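Local coordinates for hypothetical nigD-like protein (Bacteroides caccae, PDB 3QWN), which is of unproven function but probably acts as an immunity protein, an antitoxin that protects the cell making it from a bacteriocin-like toxin, at residues Ser57-Leu62 against Ala68-Tyr73; Val15-Lys18 against Ser24-Thr27; Val10-Val15 against Ile72-Ser77; Met114-Lys119 against His126-Val131. All coordinates share one frame; numbering follows the deposited sequence.

Interaction 1: Ser57-Leu62 against Ala68-Tyr73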
loop_
_atom_site.group_PDB
_atom_site.type_symbol
_atom_site.label_atom_id
_atom_site.label_comp_id
_atom_site.label_asym_id
_atom_site.label_seq_id
_atom_site.Cartn_x
_atom_site.Cartn_y
_atom_site.Cartn_z
ATOM N N SER A 57 4.128 -6.801 -8.645
ATOM C CA SER A 57 4.850 -7.556 -9.659
ATOM C C SER A 57 4.404 -8.987 -9.749
ATOM O O SER A 57 4.130 -9.641 -8.737
ATOM C CB SER A 57 6.353 -7.531 -9.352
ATOM O OG SER A 57 7.161 -8.179 -10.318
ATOM N N ASN A 58 4.433 -9.492 -10.976
ATOM C CA ASN A 58 4.329 -10.894 -11.303
ATOM C C ASN A 58 5.757 -11.319 -11.641
ATOM O O ASN A 58 6.371 -10.804 -12.584
ATOM C CB ASN A 58 3.350 -11.204 -12.433
ATOM C CG ASN A 58 3.234 -12.687 -12.701
ATOM O OD1 ASN A 58 3.858 -13.215 -13.592
ATOM N ND2 ASN A 58 2.531 -13.409 -11.872
ATOM N N TYR A 59 6.306 -12.213 -10.838
ATOM C CA TYR A 59 7.669 -12.674 -11.027
ATOM C C TYR A 59 7.758 -14.108 -10.570
ATOM O O TYR A 59 6.926 -14.561 -9.778
ATOM C CB TYR A 59 8.658 -11.772 -10.209
ATOM C CG TYR A 59 8.641 -12.049 -8.724
ATOM C CD1 TYR A 59 7.656 -11.504 -7.899
ATOM C CD2 TYR A 59 9.577 -12.897 -8.143
ATOM C CE1 TYR A 59 7.636 -11.755 -6.523
ATOM C CE2 TYR A 59 9.553 -13.178 -6.771
ATOM C CZ TYR A 59 8.585 -12.601 -5.963
ATOM O OH TYR A 59 8.559 -12.870 -4.608
ATOM N N GLU A 60 8.837 -14.785 -10.957
ATOM C CA GLU A 60 9.069 -16.112 -10.418
ATOM C C GLU A 60 10.525 -16.233 -9.981
ATOM O O GLU A 60 11.400 -15.542 -10.497
ATOM C CB GLU A 60 8.640 -17.228 -11.385
ATOM C CG GLU A 60 9.597 -17.610 -12.493
ATOM C CD GLU A 60 9.127 -18.845 -13.234
ATOM O OE1 GLU A 60 8.402 -19.671 -12.634
ATOM O OE2 GLU A 60 9.512 -18.996 -14.417
ATOM N N THR A 61 10.755 -17.097 -9.011
ATOM C CA THR A 61 12.063 -17.418 -8.453
ATOM C C THR A 61 12.575 -18.695 -9.125
ATOM O O THR A 61 11.848 -19.703 -9.126
ATOM C CB THR A 61 11.880 -17.560 -6.940
ATOM O OG1 THR A 61 11.610 -16.251 -6.434
ATOM C CG2 THR A 61 13.071 -18.186 -6.243
ATOM N N LEU A 62 13.810 -18.677 -9.693
ATOM C CA LEU A 62 14.399 -19.883 -10.286
ATOM C C LEU A 62 15.627 -20.269 -9.491
ATOM O O LEU A 62 16.526 -19.435 -9.311
ATOM C CB LEU A 62 14.797 -19.703 -11.767
ATOM C CG LEU A 62 13.914 -18.934 -12.717
ATOM C CD1 LEU A 62 14.724 -18.499 -13.868
ATOM C CD2 LEU A 62 12.780 -19.764 -13.202
ATOM N N ALA A 68 19.191 -18.616 -6.038
ATOM C CA ALA A 68 18.016 -18.362 -6.868
ATOM C C ALA A 68 18.085 -16.960 -7.481
ATOM O O ALA A 68 18.754 -16.077 -6.947
ATOM C CB ALA A 68 16.746 -18.499 -6.036
ATOM N N THR A 69 17.375 -16.741 -8.583
ATOM C CA THR A 69 17.306 -15.417 -9.210
ATOM C C THR A 69 15.861 -15.141 -9.492
ATOM O O THR A 69 15.063 -16.051 -9.424
ATOM C CB THR A 69 18.195 -15.295 -10.468
ATOM O OG1 THR A 69 17.780 -16.235 -11.445
ATOM C CG2 THR A 69 19.672 -15.478 -10.177
ATOM N N ALA A 70 15.514 -13.906 -9.768
ATOM C CA ALA A 70 14.146 -13.530 -10.084
ATOM C C ALA A 70 14.014 -13.197 -11.548
ATOM O O ALA A 70 14.875 -12.517 -12.087
ATOM C CB ALA A 70 13.717 -12.322 -9.243
ATOM N N VAL A 71 12.915 -13.658 -12.176
ATOM C CA VAL A 71 12.478 -13.358 -13.541
ATOM C C VAL A 71 11.175 -12.555 -13.397
ATOM O O VAL A 71 10.224 -13.057 -12.779
ATOM C CB VAL A 71 12.320 -14.609 -14.427
ATOM C CG1 VAL A 71 11.806 -14.219 -15.819
ATOM C CG2 VAL A 71 13.652 -15.317 -14.550
ATOM N N ILE A 72 11.161 -11.300 -13.894
ATOM C CA ILE A 72 10.000 -10.418 -13.779
ATOM C C ILE A 72 9.156 -10.532 -15.029
ATOM O O ILE A 72 9.649 -10.336 -16.135
ATOM C CB ILE A 72 10.415 -8.937 -13.481
ATOM C CG1 ILE A 72 11.192 -8.847 -12.146
ATOM C CG2 ILE A 72 9.202 -7.974 -13.497
ATOM C CD1 ILE A 72 11.975 -7.539 -11.985
ATOM N N TYR A 73 7.866 -10.792 -14.845
ATOM C CA TYR A 73 6.910 -10.921 -15.956
ATOM C C TYR A 73 6.038 -9.678 -16.061
ATOM O O TYR A 73 5.659 -9.311 -17.161
ATOM C CB TYR A 73 6.052 -12.198 -15.807
ATOM C CG TYR A 73 6.907 -13.444 -15.964
ATOM C CD1 TYR A 73 7.312 -13.885 -17.225
ATOM C CD2 TYR A 73 7.356 -14.148 -14.852
ATOM C CE1 TYR A 73 8.168 -14.979 -17.367
ATOM C CE2 TYR A 73 8.183 -15.252 -14.985
ATOM C CZ TYR A 73 8.598 -15.666 -16.243
ATOM O OH TYR A 73 9.414 -16.775 -16.366
#
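Glu60 and Val71 form a hydrogen-bonded antiparallel pair: Glu60 N meets Val71 O at 2.9 Å, and Val71 N returns to Glu60 O at 2.9 Å with an N-H...O angle of 173°. Leu62 and Thr69 repeat this exchange, and Tyr73 N adds a single bond to Asn58 O at 2.7 Å. Tyr59-Ile72 and Thr61-Ala70 are the intervening non-hydrogen-bonded pairs; at the second, CA-H groups lean on carbonyls, Thr61 CA on Thr69 O at 3.4 Å and Ala70 CA on Glu60 O. This ladder is the evidence for a beta hairpin, strands 52-63 and 68-77, in the OB domain of the protein. Among polar side chains, Tyr73 OH donates to Glu60 OE2 at 3.0 Å, arriving 37° above the carboxylate plane. Glu60 holds CG between its backbone N and carbonyl carbon (chi1 82°), which sets CG at the edge of the Tyr73 ring, 3.7 Å from Tyr73 CE2. Apolar contact follows on the same face, where Leu62 CD1 presses on Val71 CG2 at 3.4 Å. On the other face Tyr59 CB lies 4.3 Å from Ile72 CG1; Tyr59 OH is hydrogen-bonded to Glu13 OE1, while Ile72 packs on Ile25 and Leu28.

Interaction 2: Val15-Lys18 against Ser24-Thr27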
loop_
_atom_site.group_PDB
_atom_site.type_symbol
_atom_site.label_atom_id
_atom_site.label_comp_id
_atom_site.label_asym_id
_atom_site.label_seq_id
_atom_site.Cartn_x
_atom_site.Cartn_y
_atom_site.Cartn_z
ATOM N N VAL A 15 6.229 -5.999 -3.673
ATOM C CA VAL A 15 7.696 -6.173 -3.646
ATOM C C VAL A 15 8.347 -4.803 -3.690
ATOM O O VAL A 15 7.680 -3.761 -3.899
ATOM C CB VAL A 15 8.232 -7.080 -4.826
ATOM C CG1 VAL A 15 7.663 -8.509 -4.785
ATOM C CG2 VAL A 15 8.015 -6.436 -6.205
ATOM N N THR A 16 9.667 -4.814 -3.511
ATOM C CA THR A 16 10.538 -3.662 -3.698
ATOM C C THR A 16 11.479 -4.006 -4.867
ATOM O O THR A 16 11.949 -5.134 -4.964
ATOM C CB THR A 16 11.268 -3.279 -2.407
ATOM O OG1 THR A 16 10.301 -3.040 -1.390
ATOM C CG2 THR A 16 12.114 -2.028 -2.569
ATOM N N VAL A 17 11.670 -3.089 -5.787
ATOM C CA VAL A 17 12.621 -3.295 -6.887
ATOM C C VAL A 17 13.684 -2.210 -6.800
ATOM O O VAL A 17 13.390 -1.109 -6.342
ATOM C CB VAL A 17 11.996 -3.369 -8.305
ATOM C CG1 VAL A 17 11.132 -4.600 -8.463
ATOM C CG2 VAL A 17 11.220 -2.096 -8.657
ATOM N N LYS A 18 14.917 -2.526 -7.215
ATOM C CA LYS A 18 16.031 -1.587 -7.302
ATOM C C LYS A 18 16.556 -1.611 -8.711
ATOM O O LYS A 18 16.577 -2.672 -9.365
ATOM C CB LYS A 18 17.175 -1.895 -6.311
ATOM C CG LYS A 18 16.721 -2.234 -4.896
ATOM C CD LYS A 18 17.825 -2.088 -3.857
ATOM C CE LYS A 18 17.186 -2.223 -2.481
ATOM N NZ LYS A 18 18.161 -2.288 -1.356
ATOM N N SER A 24 17.553 -0.004 -15.403
ATOM C CA SER A 24 17.019 -1.362 -15.522
ATOM C C SER A 24 16.944 -1.995 -14.140
ATOM O O SER A 24 17.727 -1.623 -13.260
ATOM C CB SER A 24 17.894 -2.179 -16.462
ATOM O OG SER A 24 19.210 -2.299 -15.950
ATOM N N ILE A 25 15.961 -2.870 -13.920
ATOM C CA ILE A 25 15.720 -3.512 -12.625
ATOM C C ILE A 25 16.748 -4.617 -12.408
ATOM O O ILE A 25 16.835 -5.546 -13.200
ATOM C CB ILE A 25 14.262 -4.020 -12.489
ATOM C CG1 ILE A 25 13.242 -2.905 -12.817
ATOM C CG2 ILE A 25 14.032 -4.646 -11.081
ATOM C CD1 ILE A 25 13.218 -1.687 -11.813
ATOM N N GLN A 26 17.510 -4.514 -11.322
ATOM C CA GLN A 26 18.597 -5.441 -11.034
ATOM C C GLN A 26 18.291 -6.287 -9.833
ATOM O O GLN A 26 18.876 -7.356 -9.686
ATOM C CB GLN A 26 19.919 -4.678 -10.793
ATOM C CG GLN A 26 20.245 -3.562 -11.776
ATOM C CD GLN A 26 21.042 -3.977 -12.995
ATOM O OE1 GLN A 26 22.063 -3.347 -13.314
ATOM N NE2 GLN A 26 20.559 -4.974 -13.761
ATOM N N THR A 27 17.404 -5.801 -8.962
ATOM C CA THR A 27 17.043 -6.449 -7.706
ATOM C C THR A 27 15.555 -6.389 -7.438
ATOM O O THR A 27 14.925 -5.372 -7.687
ATOM C CB THR A 27 17.799 -5.761 -6.584
ATOM O OG1 THR A 27 19.172 -5.991 -6.851
ATOM C CG2 THR A 27 17.434 -6.282 -5.186
#
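Lys18 is bonded through its backbone to two successive residues of the facing strand. Its carbonyl oxygen accepts twice: Gln26 N approaches Lys18 O at 2.8 Å in the carbonyl plane, whereas Thr27 N lies 3.3 Å from Lys18 O and 28° out of that plane, so the second bond is the longer and more tilted. In return, Lys18 N donates to Thr27 O at 2.9 Å. Above this pairing the side chains of Lys18 and Thr27 run side by side and point the same way, with Lys18 CB 3.9 Å from Thr27 CB.

On the other face the contact is apolar. Val17 CB touches Ile25 CG2 at 3.7 Å, and Val17 CG2 touches Ile25 CD1 at 3.8 Å, so both branches of the isoleucine meet the valine. With chi1 at -52°, Ile25 CG2 stands opposite its backbone N, where it also comes within 3.6 Å of Lys18 O.

Further out, Ile25 rests on Ile72, Leu75 and Val38, and Val17 on Leu75, which places this face towards the interior. A backbone bond from Thr16 to Ile29 continues the pairing, and one between Gln26 and Val38 ties on the next strand. Two residues set against one define a classic beta bulge, here near the turn of the hairpin formed by strands 13-19 and 25-30 in the OB domain.

Interaction 3: Val10-Val15 against Ile72-Ser77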
loop_
_atom_site.group_PDB
_atom_site.type_symbol
_atom_site.label_atom_id
_atom_site.label_comp_id
_atom_site.label_asym_id
_atom_site.label_seq_id
_atom_site.Cartn_x
_atom_site.Cartn_y
_atom_site.Cartn_z
ATOM N N VAL A 10 -3.584 -11.882 -13.806
ATOM C CA VAL A 10 -2.202 -12.093 -13.368
ATOM C C VAL A 10 -2.119 -11.920 -11.846
ATOM O O VAL A 10 -2.646 -10.945 -11.296
ATOM C CB VAL A 10 -1.217 -11.151 -14.100
ATOM N N LYS A 11 -1.476 -12.887 -11.175
ATOM C CA LYS A 11 -1.247 -12.879 -9.734
ATOM C C LYS A 11 -0.101 -11.892 -9.445
ATOM O O LYS A 11 0.986 -12.020 -10.008
ATOM C CB LYS A 11 -0.935 -14.307 -9.230
ATOM C CG LYS A 11 -1.120 -14.495 -7.723
ATOM N N LEU A 12 -0.362 -10.881 -8.607
ATOM C CA LEU A 12 0.581 -9.817 -8.275
ATOM C C LEU A 12 0.973 -9.831 -6.824
ATOM O O LEU A 12 0.137 -10.053 -5.963
ATOM C CB LEU A 12 -0.048 -8.461 -8.611
ATOM C CG LEU A 12 -0.312 -8.147 -10.091
ATOM C CD1 LEU A 12 -0.974 -6.795 -10.218
ATOM C CD2 LEU A 12 0.984 -8.147 -10.910
ATOM N N GLU A 13 2.226 -9.556 -6.545
ATOM C CA GLU A 13 2.768 -9.475 -5.188
ATOM C C GLU A 13 3.324 -8.076 -4.887
ATOM O O GLU A 13 3.800 -7.411 -5.798
ATOM C CB GLU A 13 3.924 -10.462 -5.034
ATOM C CG GLU A 13 3.564 -11.887 -4.663
ATOM C CD GLU A 13 4.787 -12.770 -4.463
ATOM O OE1 GLU A 13 5.679 -12.424 -3.638
ATOM O OE2 GLU A 13 4.874 -13.783 -5.197
ATOM N N PHE A 14 3.305 -7.666 -3.615
ATOM C CA PHE A 14 3.917 -6.438 -3.095
ATOM C C PHE A 14 5.385 -6.736 -2.960
ATOM O O PHE A 14 5.751 -7.669 -2.235
ATOM C CB PHE A 14 3.302 -6.052 -1.703
ATOM C CG PHE A 14 1.896 -5.487 -1.725
ATOM C CD1 PHE A 14 0.800 -6.306 -1.983
ATOM C CD2 PHE A 14 1.670 -4.129 -1.500
ATOM C CE1 PHE A 14 -0.494 -5.768 -2.056
ATOM C CE2 PHE A 14 0.372 -3.601 -1.544
ATOM C CZ PHE A 14 -0.701 -4.428 -1.796
ATOM N N VAL A 15 6.229 -5.999 -3.673
ATOM C CA VAL A 15 7.696 -6.173 -3.646
ATOM C C VAL A 15 8.347 -4.803 -3.690
ATOM O O VAL A 15 7.680 -3.761 -3.899
ATOM C CB VAL A 15 8.232 -7.080 -4.826
ATOM C CG1 VAL A 15 7.663 -8.509 -4.785
ATOM C CG2 VAL A 15 8.015 -6.436 -6.205
ATOM N N ILE A 72 11.161 -11.300 -13.894
ATOM C CA ILE A 72 10.000 -10.418 -13.779
ATOM C C ILE A 72 9.156 -10.532 -15.029
ATOM O O ILE A 72 9.649 -10.336 -16.135
ATOM C CB ILE A 72 10.415 -8.937 -13.481
ATOM C CG1 ILE A 72 11.192 -8.847 -12.146
ATOM C CG2 ILE A 72 9.202 -7.974 -13.497
ATOM C CD1 ILE A 72 11.975 -7.539 -11.985
ATOM N N TYR A 73 7.866 -10.792 -14.845
ATOM C CA TYR A 73 6.910 -10.921 -15.956
ATOM C C TYR A 73 6.038 -9.678 -16.061
ATOM O O TYR A 73 5.659 -9.311 -17.161
ATOM C CB TYR A 73 6.052 -12.198 -15.807
ATOM C CG TYR A 73 6.907 -13.444 -15.964
ATOM C CD1 TYR A 73 7.312 -13.885 -17.225
ATOM C CD2 TYR A 73 7.356 -14.148 -14.852
ATOM C CE1 TYR A 73 8.168 -14.979 -17.367
ATOM C CE2 TYR A 73 8.183 -15.252 -14.985
ATOM C CZ TYR A 73 8.598 -15.666 -16.243
ATOM O OH TYR A 73 9.414 -16.775 -16.366
ATOM N N SER A 74 5.726 -9.020 -14.934
ATOM C CA SER A 74 4.952 -7.758 -14.951
ATOM C C SER A 74 5.320 -6.883 -13.780
ATOM O O SER A 74 5.761 -7.386 -12.772
ATOM C CB SER A 74 3.445 -7.988 -15.016
ATOM O OG SER A 74 2.913 -8.282 -13.744
ATOM N N LEU A 75 5.215 -5.581 -13.963
ATOM C CA LEU A 75 5.463 -4.545 -12.968
ATOM C C LEU A 75 4.457 -3.474 -13.101
ATOM O O LEU A 75 4.145 -3.068 -14.220
ATOM C CB LEU A 75 6.841 -3.888 -13.107
ATOM C CG LEU A 75 8.065 -4.612 -12.614
ATOM C CD1 LEU A 75 9.321 -3.835 -13.029
ATOM C CD2 LEU A 75 8.049 -4.822 -11.095
ATOM N N GLN A 76 3.956 -2.987 -11.973
ATOM C CA GLN A 76 3.065 -1.839 -11.976
ATOM C C GLN A 76 3.201 -1.098 -10.657
ATOM O O GLN A 76 3.640 -1.656 -9.657
ATOM C CB GLN A 76 1.612 -2.200 -12.304
ATOM C CG GLN A 76 0.861 -2.889 -11.204
ATOM C CD GLN A 76 -0.496 -3.293 -11.693
ATOM O OE1 GLN A 76 -0.650 -4.111 -12.618
ATOM N NE2 GLN A 76 -1.506 -2.757 -11.053
ATOM N N SER A 77 2.869 0.163 -10.680
ATOM C CA SER A 77 2.956 1.007 -9.518
ATOM C C SER A 77 1.861 0.685 -8.507
ATOM O O SER A 77 0.850 0.026 -8.816
ATOM C CB SER A 77 2.851 2.463 -9.950
ATOM O OG SER A 77 1.547 2.743 -10.435
#
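Ser74 is where segment 72-77 first meets Leu12: Ser74 OG lies 3.4 Å from Leu12 CD2, a van der Waals touch between a hydroxyl oxygen and a methyl group. Ser74 and the preceding Tyr73 both face Asn58, the signature of a classic beta bulge in strand 68-77. The serine hydroxyl occupies the position between its backbone N and carbonyl carbon (chi1 81°), which turns it towards the leucine while leaving it a weak hydrogen bond to Asn58 N. The Ser74 carbonyl oxygen in turn accepts from Ser57 OG.

No backbone bond joins the two segments themselves, and their closest CA atoms, Leu12 CA and Ser74 CA, are 8.2 Å apart. Strand 52-63 stands between strands 13-19 and 68-77 in the sheet of the OB domain, where the first and last strands also pair, and Glu13 pairs by its backbone with Ser57 of that middle strand. Leu12, just before strand 13-19, thus reaches over strand 52-63, touching Met56 of it.

Leu75 directs its CB away from segment 10-15 and packs on Ile25. Gln76 comes back to Leu12, the two side chains crossing at about a right angle. Gln76 OE1 is 3.6 Å and Gln76 CD 3.8 Å from Leu12 CD1, with Gln76 NE2 farther from that methyl at 4.2 Å. The two leucine methyls therefore divide their partners, CD2 to the serine and CD1 to the amide. Leu12 and Gln76 both also touch Tyr163 of strand 158-167.

Interaction 4: Met114-Lys119 against His126-Val131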
loop_
_atom_site.group_PDB
_atom_site.type_symbol
_atom_site.label_atom_id
_atom_site.label_comp_id
_atom_site.label_asym_id
_atom_site.label_seq_id
_atom_site.Cartn_x
_atom_site.Cartn_y
_atom_site.Cartn_z
HETATM N N MSE A 114 -2.547 -3.120 1.643
HETATM C CA MSE A 114 -3.933 -3.430 1.409
HETATM C C MSE A 114 -4.224 -3.509 -0.051
HETATM O O MSE A 114 -3.629 -2.785 -0.865
HETATM C CB MSE A 114 -4.922 -2.452 2.104
HETATM C CG MSE A 114 -5.006 -1.052 1.506
HETATM SE SE MSE A 114 -5.951 0.178 2.753
HETATM C CE MSE A 114 -4.560 0.288 4.119
ATOM N N ILE A 115 -5.161 -4.422 -0.355
ATOM C CA ILE A 115 -5.751 -4.641 -1.663
ATOM C C ILE A 115 -7.187 -4.164 -1.538
ATOM O O ILE A 115 -7.936 -4.648 -0.682
ATOM C CB ILE A 115 -5.653 -6.104 -2.126
ATOM C CG1 ILE A 115 -4.190 -6.595 -2.130
ATOM C CG2 ILE A 115 -6.318 -6.254 -3.485
ATOM C CD1 ILE A 115 -4.027 -8.111 -2.439
ATOM N N LEU A 116 -7.554 -3.187 -2.362
ATOM C CA LEU A 116 -8.907 -2.652 -2.367
ATOM C C LEU A 116 -9.646 -3.080 -3.605
ATOM O O LEU A 116 -9.031 -3.339 -4.636
ATOM C CB LEU A 116 -8.891 -1.108 -2.299
ATOM C CG LEU A 116 -8.089 -0.434 -1.180
ATOM C CD1 LEU A 116 -8.134 1.074 -1.339
ATOM C CD2 LEU A 116 -8.599 -0.850 0.218
ATOM N N ASN A 117 -10.968 -3.151 -3.513
ATOM C CA ASN A 117 -11.806 -3.360 -4.682
ATOM C C ASN A 117 -12.630 -2.104 -4.862
ATOM O O ASN A 117 -13.264 -1.608 -3.919
ATOM C CB ASN A 117 -12.688 -4.620 -4.651
ATOM C CG ASN A 117 -13.310 -4.856 -6.008
ATOM O OD1 ASN A 117 -12.627 -5.225 -6.984
ATOM N ND2 ASN A 117 -14.587 -4.493 -6.138
ATOM N N LEU A 118 -12.569 -1.578 -6.075
ATOM C CA LEU A 118 -13.220 -0.363 -6.549
ATOM C C LEU A 118 -14.161 -0.682 -7.676
ATOM O O LEU A 118 -13.925 -1.628 -8.428
ATOM C CB LEU A 118 -12.117 0.566 -7.126
ATOM C CG LEU A 118 -11.423 1.538 -6.223
ATOM C CD1 LEU A 118 -10.493 0.827 -5.254
ATOM C CD2 LEU A 118 -10.603 2.466 -7.053
ATOM N N LYS A 119 -15.154 0.160 -7.857
ATOM C CA LYS A 119 -16.043 0.129 -8.999
ATOM C C LYS A 119 -15.695 1.417 -9.740
ATOM O O LYS A 119 -15.807 2.514 -9.183
ATOM C CB LYS A 119 -17.534 -0.032 -8.604
ATOM C CG LYS A 119 -17.957 -1.487 -8.339
ATOM C CD LYS A 119 -18.614 -2.151 -9.562
ATOM C CE LYS A 119 -19.471 -3.355 -9.226
ATOM N NZ LYS A 119 -20.073 -3.951 -10.454
ATOM N N HIS A 126 -8.305 8.181 -9.633
ATOM C CA HIS A 126 -8.730 7.805 -8.307
ATOM C C HIS A 126 -7.574 8.186 -7.398
ATOM O O HIS A 126 -6.445 7.733 -7.593
ATOM C CB HIS A 126 -9.123 6.323 -8.240
ATOM C CG HIS A 126 -10.428 6.025 -8.918
ATOM N ND1 HIS A 126 -11.584 5.802 -8.198
ATOM C CD2 HIS A 126 -10.724 5.963 -10.237
ATOM C CE1 HIS A 126 -12.530 5.581 -9.092
ATOM N NE2 HIS A 126 -12.060 5.670 -10.330
ATOM N N VAL A 127 -7.827 9.138 -6.504
ATOM C CA VAL A 127 -6.806 9.671 -5.609
ATOM C C VAL A 127 -7.018 9.088 -4.211
ATOM O O VAL A 127 -8.111 9.177 -3.653
ATOM C CB VAL A 127 -6.765 11.235 -5.606
ATOM C CG1 VAL A 127 -5.613 11.751 -4.744
ATOM C CG2 VAL A 127 -6.657 11.790 -7.026
ATOM N N PHE A 128 -5.963 8.443 -3.684
ATOM C CA PHE A 128 -5.939 7.831 -2.370
ATOM C C PHE A 128 -5.004 8.593 -1.432
ATOM O O PHE A 128 -3.982 9.127 -1.874
ATOM C CB PHE A 128 -5.514 6.367 -2.452
ATOM C CG PHE A 128 -6.497 5.500 -3.196
ATOM C CD1 PHE A 128 -7.660 5.034 -2.570
ATOM C CD2 PHE A 128 -6.266 5.143 -4.522
ATOM C CE1 PHE A 128 -8.584 4.258 -3.266
ATOM C CE2 PHE A 128 -7.181 4.345 -5.211
ATOM C CZ PHE A 128 -8.345 3.931 -4.583
ATOM N N GLY A 129 -5.363 8.589 -0.145
ATOM C CA GLY A 129 -4.585 9.157 0.936
ATOM C C GLY A 129 -4.976 8.524 2.256
ATOM O O GLY A 129 -5.910 7.721 2.322
ATOM N N ILE A 130 -4.257 8.880 3.317
ATOM C CA ILE A 130 -4.512 8.456 4.675
ATOM C C ILE A 130 -4.642 9.703 5.532
ATOM O O ILE A 130 -3.710 10.516 5.598
ATOM C CB ILE A 130 -3.420 7.484 5.211
ATOM C CG1 ILE A 130 -3.409 6.120 4.450
ATOM C CG2 ILE A 130 -3.538 7.298 6.749
ATOM C CD1 ILE A 130 -4.688 5.166 4.674
ATOM N N VAL A 131 -5.809 9.863 6.166
ATOM C CA VAL A 131 -6.082 10.956 7.095
ATOM C C VAL A 131 -5.670 10.447 8.477
ATOM O O VAL A 131 -6.230 9.475 8.974
ATOM C CB VAL A 131 -7.542 11.465 7.039
ATOM C CG1 VAL A 131 -7.708 12.720 7.888
ATOM C CG2 VAL A 131 -7.974 11.722 5.593
#
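This is buried packing between two sheets of the C-terminal beta-sandwich domain, with side chains of strand 111-120, the middle strand of a three-stranded antiparallel sheet, facing those of strand 127-133 in a five-stranded mixed sheet and of His126 just before it. The spacing supports that reading: Leu116 CA and Phe128 CA are 10.9 Å apart, Leu118 CA and His126 CA 9.5 Å, and no hydrogen bond links the segments.

Leucines from one side and rings from the other approach from opposite directions. Leu118 brings both methyls to the far end of the Phe128 ring. Its CD2 lies in the ring plane at the edge, 3.7 Å from Phe128 CZ, and its CD1 is 3.8 Å from the same carbon. Leu116 CD1 meets Phe128 CE1 obliquely at 3.7 Å. The far end of the ring thus abuts two leucines spaced two residues apart on one strand. Leu118 CD2 serves a second partner too, coming 3.7 Å from His126 ND1, again obliquely.

Phe128 stacks with His149 of the neighbouring strand 142-150, whose NE2 is hydrogen-bonded to His126 ND1, and Asp154, in the loop beyond that strand, is hydrogen-bonded through OD2 to His126 NE2. With both nitrogens of His126 held in this way, the buried imidazole can lie beside leucine methyls with its polar atoms satisfied, its orientation fixed by the two bonds and its ring probably polarised by the nearby carboxylate.

Interactions 1, 2 and 3 cluster in the OB domain, with centres 10 to 11 Å apart. Strand 13-19 serves interactions 2 and 3, which share Val15; strand 68-77 serves interactions 1 and 3, which share Ile72 and Tyr73. Along the chain, the hairpin of interaction 2 closes before that of interaction 1 opens, and interaction 3 spans from one to the other, consistent with the first and last strands of their common sheet also pairing. Packing of Ile72 CD1 on Ile25 CG2 at 3.7 Å joins the hairpins. Interaction 4 comes last, in the beta-sandwich domain, its centre about 18 Å from that of interaction 3, yet Phe14 touches Met114 and Ile115, so the two domains meet there.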